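Local coordinates for protein serine-pyruvate aminotransferase (AgxT) (Sulfolobus solfataricus, PDB 3ZRP) that probably transfers amino groups between serine or alanine and keto acids such as pyruvate and glyoxylate, using pyridoxal 5'-phosphate as its cofactor, at residues P76-V82 / P100-L106; E68-S72 / L221-N225; V180-A186 / L199-K205; V123-Y128 / I153-E158. All coordinates share one frame; numbering follows the deposited sequence. Where two conformers were deposited one is given.

How the interactions relate
Interaction 3 lies deepest, its centre about 13 Å from that of the chain, while interactions 1 and 4 lie farther out and interaction 2 is buried beside a second subunit. Interactions 1 and 3 join neighbouring strands of the same seven-stranded sheet, one parallel at its edge, one antiparallel within it. Backbone bonds dominate both, whereas interaction 2 depends on serine and arginine side chains between helical turns, and interaction 4 on valines, an arginine-tyrosine CH-pi contact and waters. Interaction 2 packs on interaction 3 through Ser-69 and Leu-200. Interaction 4 meets interaction 1 at Lys-79 and Glu-127, and interaction 3 through the salt bridge of Arg-154 with Asp-181.

Interaction 1. Residues P76-V82 / P100-L106; sequences PNDKILV and PVNVKVL
Ile-80 reaches Val-101 because its CG1 stands beside the backbone N (chi1 -61°) and the chain then runs on extended, laying CD1 3.6 Å from CG2 of Val-101. Leu-81, with CG swung to the side of its carbonyl carbon (chi1 -179°), carries CD1 to 3.9 Å from CG of Leu-106. Side chains alternate between two faces: Ile-80, Val-82, Val-103 and Val-105 share one, where helix 87-96 packs, and beta-branched residues suit an extended backbone pressed against a helix. Val-82 lies alongside Val-105, pointing the same way, while its CG2 meets CG1 of Val-103 at 4.0 Å. Lys-79, Leu-81, Asn-102 and Lys-104 take the other face; the ammonium of Lys-79 is bound by the carbonyl of Glu-127.

Between the faces runs a ladder of backbone bonds. Ile-80 N donates to Asn-102 O at 2.8 Å, and Ile-80 O receives Lys-104 N at 2.9 Å with a nearly straight N-H...O angle of 172°. Val-82 repeats the pattern with Lys-104 O and Leu-106 N, so alternate residues of 79-82 give and take both bonds. A water donates to Ile-80 O, and weakly to Asn-102 O. At the exposed start, Asn-77 N binds Pro-100 O at 2.8 Å, and Asn-102 ND2 adds a weak bond to Asn-77 O. Strands 79-83 and 102-106, linked by helix 87-96, form a beta-alpha-beta unit at the edge of the large aminotransferase sheet.

Interaction 2. Residues E68-S72 / L221-N225; sequences ESVTS and LDLRN
Ser-72 touches four consecutive residues, Leu-221 to Arg-224, its small hydroxyl fitting where two helical turns close in. OG sits beside the backbone N (chi1 -62°), where it donates to Ser-69 O at 2.7 Å and accepts from Leu-223 N at 2.8 Å along a nearly straight 171° line. One buried oxygen thus ties the 3-10 turn that follows helix 63-69 to the first turn of helix 223-234. The carbonyl of Ser-72 is gripped as well: Arg-224 meets Ser-72 O end-on, with NH1 at 2.8 Å and NH2 at 2.9 Å, the oxygen lying close to the guanidinium plane. NH1 also makes a salt bridge to OD1 of Asp-222, the N-cap residue, which accepts from Arg-224 N too. With only a methyl group at Arg-224, as an alanine has, Ser-72 O would probably lose both guanidinium donors and Asp-222 the charge that pairs with it.

Leu-221 supplies the apolar half, its CD1 lying 3.7 Å from CG of Glu-68. The Glu-68 carboxylate binds the Tyr-99 hydroxyl of its own chain and the backbone amides of Tyr-219 and Tyr-220 of the second subunit. Leu-223 CD2 packs 3.4 Å from Ser-69 OG, which is hydrogen-bonded to Ala-66 O. The arrangement is an N-capped helix start set against the turn after helix 63-69, whose beginning, with Gly-63 and Thr-64, binds pyridoxal phosphate at the dimer interface.

Interaction 3. Residues V180-A186 / L199-K205; sequences VDVYLTA and LLLLSPK
Ser-203 OG donates to OD1 of Asp-181 at 2.7 Å, on the lone pair that faces away from the other carboxylate oxygen, at the open end of the beta hairpin of strands 182-186 and 197-202. Its OG lies between its own backbone N and carbonyl carbon (chi1 71°), and from there it also caps Ala-206 N at the start of helix 204-212; a small hydroxyl can serve both. Asp-181 OD2 is held separately by a salt bridge to Arg-154 and by Ile-160 N, so this buried carboxylate has partners on both oxygens.

The hairpin runs antiparallel within the central mixed sheet. Tyr-183 and Leu-201 form a hydrogen-bonded pair, Leu-201 N reaching Tyr-183 O at 2.9 Å, and Thr-185 and Leu-199 form another, Thr-185 N to Leu-199 O also 2.9 Å. A water bridges Val-180 O and Leu-201 O.

Mostly apolar side chains suit this buried strand pair. Tyr-183, Thr-185, Leu-199 and Leu-201 touch helix 31-48, and Thr-185 OG1 bonds Gly-164 O. Ala-186 sits near the pyridoxal phosphate. On the other face, where Ser-69 and Leu-223 touch Leu-200, Val-182 and Leu-200 lie side by side, Val-182 CG1 3.8 Å from Leu-200 CD2.

Interaction 4. Residues V123-Y128 / I153-E158; sequences VRKSEY and IRKYVE
Val-123 makes the apolar part of the contact, its two methyls going to different partners. With chi1 at -57°, CG2 falls between the backbone N and the carbonyl carbon and meets CG2 of Ile-153 at 3.6 Å and CB of Tyr-156 at 3.7 Å, while CG1 reaches CG1 of Val-157 at 3.8 Å. A compact branched residue suits this spot, where Val-131 and Leu-81 of the sheet close in as well.

The aromatic part is a CH-pi contact: CG of Arg-124 stands 3.7 Å from the centroid of the Tyr-156 ring, 9° off its normal. Bent at chi3, the arginine then brings its guanidinium over Tyr-156 OH, the two planes only 19° apart, and its NH1 is paired with Glu-120. Lys-155 CG covers the opposite face of the ring. A serine at Tyr-156 would probably leave both aliphatic chains without the ring between them and Arg-124 freer to turn.

The C-terminal end of helix 116-125 and the turn into strand 128-134 thus pack on the turn from helix 146-153 into strand 157-163, at one end of the alpha/beta sheet of the aminotransferase large domain.

The polar link runs through a water that donates to Glu-127 OE2 and, at 2.8 Å, to Tyr-156 O. Another accepts from Tyr-128 N and lies close to Tyr-156 O.

Interaction 1. Residues P76-V82 / P100-L106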
loop_
_atom_site.group_PDB
_atom_site.type_symbol
_atom_site.label_atom_id
_atom_site.label_comp_id
_atom_site.label_asym_id
_atom_site.label_seq_id
_atom_site.Cartn_x
_atom_site.Cartn_y
_atom_site.Cartn_z
ATOM N N PRO A 76 22.307 -1.665 13.839
ATOM C CA PRO A 76 22.596 -3.083 14.099
ATOM C C PRO A 76 22.936 -3.316 15.590
ATOM O O PRO A 76 23.573 -2.441 16.226
ATOM C CB PRO A 76 23.811 -3.366 13.194
ATOM C CG PRO A 76 23.693 -2.368 12.087
ATOM C CD PRO A 76 23.185 -1.114 12.788
ATOM N N ASN A 77 22.463 -4.451 16.121
ATOM C CA ASN A 77 22.691 -4.866 17.511
ATOM C C ASN A 77 21.916 -4.086 18.581
ATOM O O ASN A 77 22.078 -4.325 19.767
ATOM C CB ASN A 77 24.203 -4.900 17.819
ATOM C CG ASN A 77 24.968 -5.747 16.817
ATOM O OD1 ASN A 77 24.573 -6.884 16.532
ATOM N ND2 ASN A 77 26.044 -5.194 16.257
ATOM N N ASP A 78 21.057 -3.165 18.159
ATOM C CA ASP A 78 20.168 -2.450 19.106
ATOM C C ASP A 78 19.328 -3.446 19.924
ATOM O O ASP A 78 18.940 -4.515 19.425
ATOM C CB ASP A 78 19.234 -1.481 18.368
ATOM C CG ASP A 78 19.856 -0.102 18.143
ATOM O OD1 ASP A 78 20.984 0.154 18.649
ATOM O OD2 ASP A 78 19.203 0.724 17.452
ATOM N N LYS A 79 19.044 -3.095 21.174
ATOM C CA LYS A 79 18.269 -3.967 22.051
ATOM C C LYS A 79 16.826 -3.493 22.200
ATOM O O LYS A 79 16.542 -2.331 22.527
ATOM C CB LYS A 79 18.928 -4.116 23.426
ATOM C CG LYS A 79 20.210 -4.944 23.369
ATOM C CD LYS A 79 20.929 -4.899 24.710
ATOM C CE LYS A 79 20.222 -5.759 25.761
ATOM N NZ LYS A 79 20.490 -5.255 27.134
ATOM N N ILE A 80 15.933 -4.426 21.927
ATOM C CA ILE A 80 14.499 -4.163 21.858
ATOM C C ILE A 80 13.789 -5.043 22.886
ATOM O O ILE A 80 14.020 -6.266 22.965
ATOM C CB ILE A 80 13.925 -4.498 20.432
ATOM C CG1 ILE A 80 14.592 -3.633 19.353
ATOM C CG2 ILE A 80 12.366 -4.387 20.417
ATOM C CD1 ILE A 80 14.296 -4.121 17.918
ATOM N N LEU A 81 12.890 -4.415 23.625
ATOM C CA LEU A 81 11.929 -5.116 24.498
ATOM C C LEU A 81 10.499 -4.979 23.947
ATOM O O LEU A 81 9.980 -3.869 23.800
ATOM C CB LEU A 81 11.985 -4.545 25.921
ATOM C CG LEU A 81 11.021 -5.246 26.900
ATOM C CD1 LEU A 81 11.463 -6.668 27.217
ATOM C CD2 LEU A 81 10.854 -4.399 28.166
ATOM N N VAL A 82 9.903 -6.114 23.614
ATOM C CA VAL A 82 8.502 -6.180 23.165
ATOM C C VAL A 82 7.601 -6.653 24.303
ATOM O O VAL A 82 7.817 -7.714 24.894
ATOM C CB VAL A 82 8.348 -7.161 21.993
ATOM C CG1 VAL A 82 6.848 -7.276 21.575
ATOM C CG2 VAL A 82 9.207 -6.706 20.829
ATOM N N PRO A 100 18.906 -7.295 11.981
ATOM C CA PRO A 100 20.056 -7.539 12.880
ATOM C C PRO A 100 19.915 -6.818 14.229
ATOM O O PRO A 100 20.703 -5.903 14.552
ATOM C CB PRO A 100 21.240 -6.986 12.076
ATOM C CG PRO A 100 20.649 -5.890 11.252
ATOM C CD PRO A 100 19.252 -6.367 10.881
ATOM N N VAL A 101 18.892 -7.207 14.989
ATOM C CA VAL A 101 18.598 -6.602 16.280
ATOM C C VAL A 101 18.420 -7.687 17.340
ATOM O O VAL A 101 18.227 -8.849 17.007
ATOM C CB VAL A 101 17.362 -5.655 16.254
ATOM C CG1 VAL A 101 17.671 -4.383 15.502
ATOM C CG2 VAL A 101 16.109 -6.372 15.701
ATOM N N ASN A 102 18.517 -7.305 18.611
ATOM C CA ASN A 102 18.320 -8.235 19.707
ATOM C C ASN A 102 16.953 -8.010 20.326
ATOM O O ASN A 102 16.625 -6.894 20.743
ATOM C CB ASN A 102 19.412 -8.058 20.760
ATOM C CG ASN A 102 20.791 -8.421 20.227
ATOM O OD1 ASN A 102 21.025 -9.546 19.775
ATOM N ND2 ASN A 102 21.711 -7.469 20.277
ATOM N N VAL A 103 16.169 -9.071 20.416
ATOM C CA VAL A 103 14.798 -8.941 20.915
ATOM C C VAL A 103 14.508 -9.790 22.152
ATOM O O VAL A 103 14.777 -10.995 22.173
ATOM C CB VAL A 103 13.782 -9.315 19.814
ATOM C CG1 VAL A 103 12.343 -9.188 20.342
ATOM C CG2 VAL A 103 13.996 -8.428 18.598
ATOM N N LYS A 104 13.929 -9.159 23.166
ATOM C CA LYS A 104 13.350 -9.886 24.286
ATOM C C LYS A 104 11.851 -9.580 24.345
ATOM O O LYS A 104 11.459 -8.424 24.190
ATOM C CB LYS A 104 14.017 -9.486 25.607
ATOM C CG LYS A 104 13.446 -10.237 26.821
ATOM C CD LYS A 104 14.414 -10.270 27.987
ATOM C CE LYS A 104 13.746 -10.820 29.247
ATOM N NZ LYS A 104 13.513 -12.286 29.102
ATOM N N VAL A 105 11.039 -10.610 24.578
ATOM C CA VAL A 105 9.582 -10.450 24.676
ATOM C C VAL A 105 9.055 -10.806 26.081
ATOM O O VAL A 105 9.385 -11.854 26.616
ATOM C CB VAL A 105 8.820 -11.306 23.611
ATOM C CG1 VAL A 105 7.344 -10.918 23.573
ATOM C CG2 VAL A 105 9.435 -11.151 22.207
ATOM N N LEU A 106 8.283 -9.901 26.688
ATOM C CA LEU A 106 7.504 -10.212 27.900
ATOM C C LEU A 106 6.071 -10.591 27.494
ATOM O O LEU A 106 5.441 -9.872 26.706
ATOM C CB LEU A 106 7.444 -8.999 28.839
ATOM C CG LEU A 106 8.757 -8.452 29.418
ATOM C CD1 LEU A 106 8.495 -7.164 30.213
ATOM C CD2 LEU A 106 9.428 -9.530 30.286
HETATM O O HOH W 1 16.755 -7.193 23.357
#

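Interaction 2. Residues E68-S72 / L221-N225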
loop_
_atom_site.group_PDB
_atom_site.type_symbol
_atom_site.label_atom_id
_atom_site.label_comp_id
_atom_site.label_asym_id
_atom_site.label_seq_id
_atom_site.Cartn_x
_atom_site.Cartn_y
_atom_site.Cartn_z
ATOM N N GLU A 68 6.821 -2.097 10.784
ATOM C CA GLU A 68 8.141 -2.393 10.240
ATOM C C GLU A 68 8.981 -1.128 9.960
ATOM O O GLU A 68 10.217 -1.132 10.143
ATOM C CB GLU A 68 8.009 -3.282 8.987
ATOM C CG GLU A 68 9.358 -3.696 8.379
ATOM C CD GLU A 68 9.228 -4.919 7.423
ATOM O OE1 GLU A 68 8.093 -5.367 7.120
ATOM O OE2 GLU A 68 10.277 -5.384 6.971
ATOM N N SER A 69 8.313 -0.051 9.546
ATOM C CA SER A 69 8.978 1.231 9.316
ATOM C C SER A 69 9.721 1.777 10.566
ATOM O O SER A 69 10.576 2.641 10.438
ATOM C CB SER A 69 8.020 2.263 8.728
ATOM O OG SER A 69 7.242 2.929 9.729
ATOM N N VAL A 70 9.383 1.275 11.755
ATOM C CA VAL A 70 10.096 1.633 13.007
ATOM C C VAL A 70 11.573 1.201 12.954
ATOM O O VAL A 70 12.431 1.799 13.601
ATOM C CB VAL A 70 9.346 1.104 14.259
ATOM C CG1 VAL A 70 10.185 1.285 15.528
ATOM C CG2 VAL A 70 7.954 1.778 14.394
ATOM N N THR A 71 11.901 0.220 12.107
ATOM C CA THR A 71 13.325 -0.117 11.836
ATOM C C THR A 71 14.172 1.087 11.346
ATOM O O THR A 71 15.421 1.037 11.409
ATOM C CB THR A 71 13.463 -1.311 10.869
ATOM O OG1 THR A 71 12.820 -1.000 9.621
ATOM C CG2 THR A 71 12.849 -2.551 11.518
ATOM N N SER A 72 13.487 2.147 10.878
ATOM C CA SER A 72 14.094 3.414 10.452
ATOM C C SER A 72 14.818 4.098 11.615
ATOM O O SER A 72 15.655 5.005 11.399
ATOM C CB SER A 72 13.018 4.378 9.919
ATOM O OG SER A 72 12.344 3.865 8.752
ATOM N N LEU A 221 10.284 1.216 3.119
ATOM C CA LEU A 221 9.807 1.471 4.484
ATOM C C LEU A 221 10.761 2.289 5.323
ATOM O O LEU A 221 10.586 2.378 6.542
ATOM C CB LEU A 221 9.441 0.180 5.234
ATOM C CG LEU A 221 8.374 -0.678 4.530
ATOM C CD1 LEU A 221 8.074 -1.958 5.323
ATOM C CD2 LEU A 221 7.098 0.085 4.260
ATOM N N ASP A 222 11.775 2.871 4.693
ATOM C CA ASP A 222 12.602 3.843 5.420
ATOM C C ASP A 222 11.820 5.152 5.464
ATOM O O ASP A 222 11.517 5.738 4.412
ATOM C CB ASP A 222 13.967 4.002 4.744
ATOM C CG ASP A 222 14.885 5.005 5.458
ATOM O OD1 ASP A 222 14.466 5.659 6.444
ATOM O OD2 ASP A 222 16.033 5.145 4.992
ATOM N N LEU A 223 11.441 5.564 6.680
ATOM C CA LEU A 223 10.691 6.780 6.911
ATOM C C LEU A 223 11.410 8.042 6.385
ATOM O O LEU A 223 10.739 9.015 6.019
ATOM C CB LEU A 223 10.328 6.932 8.397
ATOM C CG LEU A 223 9.359 5.875 8.964
ATOM C CD1 LEU A 223 9.223 6.029 10.492
ATOM C CD2 LEU A 223 7.979 5.937 8.232
ATOM N N ARG A 224 12.743 7.983 6.281
ATOM C CA ARG A 224 13.511 9.054 5.615
ATOM C C ARG A 224 13.063 9.333 4.182
ATOM O O ARG A 224 13.113 10.467 3.727
ATOM C CB ARG A 224 15.021 8.786 5.653
ATOM C CG ARG A 224 15.603 8.737 7.044
ATOM C CD ARG A 224 17.017 8.153 7.057
ATOM N NE ARG A 224 17.476 8.003 8.437
ATOM C CZ ARG A 224 17.037 7.080 9.281
ATOM N NH1 ARG A 224 16.129 6.171 8.889
ATOM N NH2 ARG A 224 17.513 7.043 10.511
ATOM N N ASN A 225 12.646 8.298 3.449
ATOM C CA ASN A 225 12.222 8.483 2.084
ATOM C C ASN A 225 10.845 9.132 1.950
ATOM O O ASN A 225 10.566 9.777 0.941
ATOM C CB ASN A 225 12.292 7.139 1.320
ATOM C CG ASN A 225 13.707 6.692 1.109
ATOM O OD1 ASN A 225 14.589 7.516 0.893
ATOM N ND2 ASN A 225 13.950 5.389 1.178
#

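Interaction 3. Residues V180-A186 / L199-K205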
loop_
_atom_site.group_PDB
_atom_site.type_symbol
_atom_site.label_atom_id
_atom_site.label_comp_id
_atom_site.label_asym_id
_atom_site.label_seq_id
_atom_site.Cartn_x
_atom_site.Cartn_y
_atom_site.Cartn_z
ATOM N N VAL A 180 5.418 9.571 23.944
ATOM C CA VAL A 180 5.618 8.402 23.058
ATOM C C VAL A 180 6.470 8.879 21.897
ATOM O O VAL A 180 6.320 10.018 21.429
ATOM C CB VAL A 180 4.271 7.832 22.544
ATOM C CG1 VAL A 180 4.487 6.632 21.527
ATOM C CG2 VAL A 180 3.417 7.385 23.713
ATOM N N ASP A 181 7.373 8.022 21.428
ATOM C CA ASP A 181 8.234 8.394 20.306
ATOM C C ASP A 181 7.685 8.052 18.935
ATOM O O ASP A 181 7.933 8.791 17.971
ATOM C CB ASP A 181 9.628 7.833 20.521
ATOM C CG ASP A 181 10.261 8.414 21.763
ATOM O OD1 ASP A 181 10.485 9.648 21.764
ATOM O OD2 ASP A 181 10.453 7.653 22.733
ATOM N N VAL A 182 6.979 6.916 18.854
ATOM C CA VAL A 182 6.191 6.539 17.668
ATOM C C VAL A 182 4.846 6.001 18.120
ATOM O O VAL A 182 4.771 5.026 18.848
ATOM C CB VAL A 182 6.857 5.407 16.814
ATOM C CG1 VAL A 182 5.989 5.117 15.565
ATOM C CG2 VAL A 182 8.304 5.770 16.390
ATOM N N TYR A 183 3.769 6.632 17.678
ATOM C CA TYR A 183 2.427 6.115 17.922
ATOM C C TYR A 183 1.914 5.815 16.519
ATOM O O TYR A 183 2.022 6.668 15.640
ATOM C CB TYR A 183 1.545 7.168 18.653
ATOM C CG TYR A 183 0.690 6.555 19.735
ATOM C CD1 TYR A 183 -0.290 5.606 19.416
ATOM C CD2 TYR A 183 0.882 6.889 21.089
ATOM C CE1 TYR A 183 -1.072 5.008 20.402
ATOM C CE2 TYR A 183 0.092 6.312 22.095
ATOM C CZ TYR A 183 -0.875 5.352 21.740
ATOM O OH TYR A 183 -1.655 4.735 22.690
ATOM N N LEU A 184 1.436 4.604 16.264
ATOM C CA LEU A 184 1.083 4.276 14.898
ATOM C C LEU A 184 -0.312 3.645 14.836
ATOM O O LEU A 184 -0.826 3.115 15.846
ATOM C CB LEU A 184 2.158 3.378 14.242
ATOM C CG LEU A 184 2.362 1.995 14.871
ATOM C CD1 LEU A 184 1.343 0.975 14.322
ATOM C CD2 LEU A 184 3.801 1.476 14.669
ATOM N N THR A 185 -0.930 3.757 13.665
ATOM C CA THR A 185 -2.229 3.161 13.428
ATOM C C THR A 185 -2.384 2.799 11.929
ATOM O O THR A 185 -1.393 2.821 11.160
ATOM C CB THR A 185 -3.391 4.050 14.011
ATOM O OG1 THR A 185 -4.606 3.312 13.981
ATOM C CG2 THR A 185 -3.588 5.359 13.238
ATOM N N ALA A 186 -3.591 2.421 11.534
ATOM C CA ALA A 186 -3.898 2.108 10.130
ATOM C C ALA A 186 -5.142 2.876 9.719
ATOM O O ALA A 186 -5.859 3.380 10.580
ATOM C CB ALA A 186 -4.129 0.588 9.956
ATOM N N LEU A 199 -0.142 4.741 9.386
ATOM C CA LEU A 199 -0.041 6.129 9.868
ATOM C C LEU A 199 0.846 6.216 11.095
ATOM O O LEU A 199 0.722 5.420 12.010
ATOM C CB LEU A 199 -1.426 6.695 10.205
ATOM C CG LEU A 199 -2.405 7.022 9.079
ATOM C CD1 LEU A 199 -3.014 5.770 8.578
ATOM C CD2 LEU A 199 -3.492 7.958 9.598
ATOM N N LEU A 200 1.749 7.201 11.138
ATOM C CA LEU A 200 2.718 7.271 12.238
ATOM C C LEU A 200 2.828 8.694 12.737
ATOM O O LEU A 200 2.704 9.598 11.957
ATOM C CB LEU A 200 4.113 6.771 11.782
ATOM C CG LEU A 200 4.156 5.303 11.270
ATOM C CD1 LEU A 200 4.161 5.257 9.702
ATOM C CD2 LEU A 200 5.323 4.546 11.822
ATOM N N LEU A 201 3.038 8.846 14.033
ATOM C CA LEU A 201 3.337 10.171 14.651
ATOM C C LEU A 201 4.635 10.037 15.432
ATOM O O LEU A 201 4.745 9.203 16.322
ATOM C CB LEU A 201 2.194 10.604 15.556
ATOM C CG LEU A 201 2.381 12.024 16.153
ATOM C CD1 LEU A 201 2.085 13.063 15.076
ATOM C CD2 LEU A 201 1.489 12.218 17.347
ATOM N N LEU A 202 5.603 10.890 15.103
ATOM C CA LEU A 202 6.949 10.780 15.625
ATOM C C LEU A 202 7.275 11.966 16.535
ATOM O O LEU A 202 6.941 13.114 16.224
ATOM C CB LEU A 202 7.971 10.719 14.495
ATOM C CG LEU A 202 8.416 9.325 13.996
ATOM C CD1 LEU A 202 7.249 8.586 13.441
ATOM C CD2 LEU A 202 9.500 9.438 12.954
ATOM N N SER A 203 7.917 11.658 17.649
ATOM C CA SER A 203 8.406 12.674 18.576
ATOM C C SER A 203 9.604 13.415 17.979
ATOM O O SER A 203 10.250 12.922 17.028
ATOM C CB SER A 203 8.819 12.012 19.880
ATOM O OG SER A 203 9.998 11.265 19.681
ATOM N N PRO A 204 9.931 14.597 18.542
ATOM C CA PRO A 204 11.185 15.248 18.157
ATOM C C PRO A 204 12.410 14.323 18.230
ATOM O O PRO A 204 13.262 14.364 17.338
ATOM C CB PRO A 204 11.299 16.400 19.183
ATOM C CG PRO A 204 9.874 16.783 19.425
ATOM C CD PRO A 204 9.103 15.463 19.419
ATOM N N LYS A 205 12.509 13.502 19.272
ATOM C CA LYS A 205 13.657 12.632 19.440
ATOM C C LYS A 205 13.729 11.621 18.267
ATOM O O LYS A 205 14.796 11.385 17.694
ATOM C CB LYS A 205 13.574 11.871 20.769
ATOM C CG LYS A 205 14.821 11.057 21.060
ATOM C CD LYS A 205 14.678 10.273 22.343
ATOM C CE LYS A 205 16.036 9.816 22.849
ATOM N NZ LYS A 205 15.868 9.272 24.229
HETATM O O HOH W 2 4.326 10.042 19.078
#

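Interaction 4. Residues V123-Y128 / I153-E158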
loop_
_atom_site.group_PDB
_atom_site.type_symbol
_atom_site.label_atom_id
_atom_site.label_comp_id
_atom_site.label_asym_id
_atom_site.label_seq_id
_atom_site.Cartn_x
_atom_site.Cartn_y
_atom_site.Cartn_z
ATOM N N VAL A 123 13.150 -3.161 32.375
ATOM C CA VAL A 123 13.930 -2.056 31.802
ATOM C C VAL A 123 14.924 -1.474 32.818
ATOM O O VAL A 123 15.842 -0.759 32.430
ATOM C CB VAL A 123 13.049 -0.914 31.189
ATOM C CG1 VAL A 123 12.112 -1.491 30.118
ATOM C CG2 VAL A 123 12.281 -0.120 32.288
ATOM N N ARG A 124 14.722 -1.777 34.105
ATOM C CA ARG A 124 15.652 -1.330 35.162
ATOM C C ARG A 124 16.828 -2.272 35.290
ATOM O O ARG A 124 17.936 -1.843 35.620
ATOM C CB ARG A 124 14.951 -1.186 36.501
ATOM C CG ARG A 124 14.139 0.074 36.592
ATOM C CD ARG A 124 13.376 0.158 37.865
ATOM N NE ARG A 124 14.164 0.813 38.908
ATOM C CZ ARG A 124 13.643 1.501 39.923
ATOM N NH1 ARG A 124 12.323 1.653 40.031
ATOM N NH2 ARG A 124 14.453 2.051 40.819
ATOM N N LYS A 125 16.581 -3.549 35.011
ATOM C CA LYS A 125 17.606 -4.583 35.073
ATOM C C LYS A 125 18.567 -4.518 33.878
ATOM O O LYS A 125 19.786 -4.671 34.037
ATOM C CB LYS A 125 16.916 -5.945 35.179
ATOM C CG LYS A 125 17.823 -7.144 35.025
ATOM C CD LYS A 125 17.047 -8.446 35.189
ATOM C CE LYS A 125 17.860 -9.608 34.616
ATOM N NZ LYS A 125 17.362 -10.932 35.090
ATOM N N SER A 126 18.010 -4.310 32.683
ATOM C CA SER A 126 18.760 -4.330 31.425
ATOM C C SER A 126 18.503 -3.066 30.618
ATOM O O SER A 126 17.441 -2.437 30.727
ATOM C CB SER A 126 18.379 -5.554 30.571
ATOM O OG SER A 126 18.651 -6.754 31.271
ATOM N N GLU A 127 19.478 -2.739 29.783
ATOM C CA GLU A 127 19.471 -1.520 28.999
ATOM C C GLU A 127 18.820 -1.800 27.645
ATOM O O GLU A 127 19.264 -2.686 26.897
ATOM C CB GLU A 127 20.910 -1.067 28.777
ATOM C CG GLU A 127 21.049 0.421 28.623
ATOM C CD GLU A 127 20.861 1.123 29.939
ATOM O OE1 GLU A 127 21.533 0.728 30.934
ATOM O OE2 GLU A 127 20.038 2.064 29.970
ATOM N N TYR A 128 17.753 -1.077 27.346
ATOM C CA TYR A 128 17.017 -1.263 26.087
ATOM C C TYR A 128 16.962 0.035 25.293
ATOM O O TYR A 128 16.705 1.120 25.851
ATOM C CB TYR A 128 15.592 -1.761 26.379
ATOM C CG TYR A 128 15.548 -3.189 26.809
ATOM C CD1 TYR A 128 15.649 -4.222 25.863
ATOM C CD2 TYR A 128 15.449 -3.532 28.176
ATOM C CE1 TYR A 128 15.624 -5.549 26.269
ATOM C CE2 TYR A 128 15.430 -4.855 28.589
ATOM C CZ TYR A 128 15.509 -5.851 27.633
ATOM O OH TYR A 128 15.493 -7.155 28.020
ATOM N N ILE A 153 8.484 3.566 32.837
ATOM C CA ILE A 153 9.683 3.215 32.055
ATOM C C ILE A 153 10.367 4.342 31.317
ATOM O O ILE A 153 11.515 4.167 30.893
ATOM C CB ILE A 153 9.422 2.037 31.072
ATOM C CG1 ILE A 153 8.566 2.491 29.877
ATOM C CG2 ILE A 153 8.814 0.855 31.827
ATOM C CD1 ILE A 153 8.346 1.394 28.820
ATOM N N ARG A 154 9.699 5.497 31.174
ATOM C CA ARG A 154 10.200 6.563 30.305
ATOM C C ARG A 154 11.682 6.885 30.542
ATOM O O ARG A 154 12.451 7.068 29.595
ATOM C CB ARG A 154 9.344 7.822 30.443
ATOM C CG ARG A 154 9.743 9.019 29.558
ATOM C CD ARG A 154 9.571 8.747 28.063
ATOM N NE ARG A 154 10.714 8.053 27.461
ATOM C CZ ARG A 154 10.858 7.832 26.152
ATOM N NH1 ARG A 154 9.940 8.248 25.305
ATOM N NH2 ARG A 154 11.929 7.215 25.685
ATOM N N LYS A 155 12.081 6.953 31.813
ATOM C CA LYS A 155 13.440 7.409 32.149
ATOM C C LYS A 155 14.512 6.337 31.922
ATOM O O LYS A 155 15.695 6.627 31.952
ATOM C CB LYS A 155 13.479 7.987 33.584
ATOM C CG LYS A 155 13.810 7.000 34.688
ATOM C CD LYS A 155 13.563 7.610 36.074
ATOM C CE LYS A 155 12.164 7.249 36.570
ATOM N NZ LYS A 155 11.341 8.440 36.908
ATOM N N TYR A 156 14.094 5.091 31.667
ATOM C CA TYR A 156 15.038 3.977 31.504
ATOM C C TYR A 156 15.366 3.571 30.075
ATOM O O TYR A 156 16.270 2.744 29.858
ATOM C CB TYR A 156 14.557 2.755 32.301
ATOM C CG TYR A 156 14.424 3.079 33.771
ATOM C CD1 TYR A 156 15.563 3.275 34.570
ATOM C CD2 TYR A 156 13.170 3.247 34.349
ATOM C CE1 TYR A 156 15.449 3.614 35.924
ATOM C CE2 TYR A 156 13.040 3.591 35.702
ATOM C CZ TYR A 156 14.185 3.779 36.482
ATOM O OH TYR A 156 14.044 4.089 37.814
ATOM N N VAL A 157 14.618 4.110 29.109
ATOM C CA VAL A 157 14.708 3.640 27.705
ATOM C C VAL A 157 14.790 4.783 26.727
ATOM O O VAL A 157 14.282 5.881 26.992
ATOM C CB VAL A 157 13.539 2.649 27.327
ATOM C CG1 VAL A 157 13.514 1.501 28.278
ATOM C CG2 VAL A 157 12.199 3.347 27.319
ATOM N N GLU A 158 15.475 4.565 25.607
ATOM C CA GLU A 158 15.663 5.652 24.649
ATOM C C GLU A 158 14.378 5.941 23.865
ATOM O O GLU A 158 14.016 7.096 23.666
ATOM C CB GLU A 158 16.812 5.338 23.691
ATOM C CG GLU A 158 18.171 5.128 24.366
ATOM C CD GLU A 158 19.246 4.769 23.366
ATOM O OE1 GLU A 158 19.362 5.468 22.335
ATOM O OE2 GLU A 158 19.951 3.767 23.582
HETATM O O HOH W 3 16.356 0.289 29.811
HETATM O O HOH W 4 18.396 2.748 31.701
#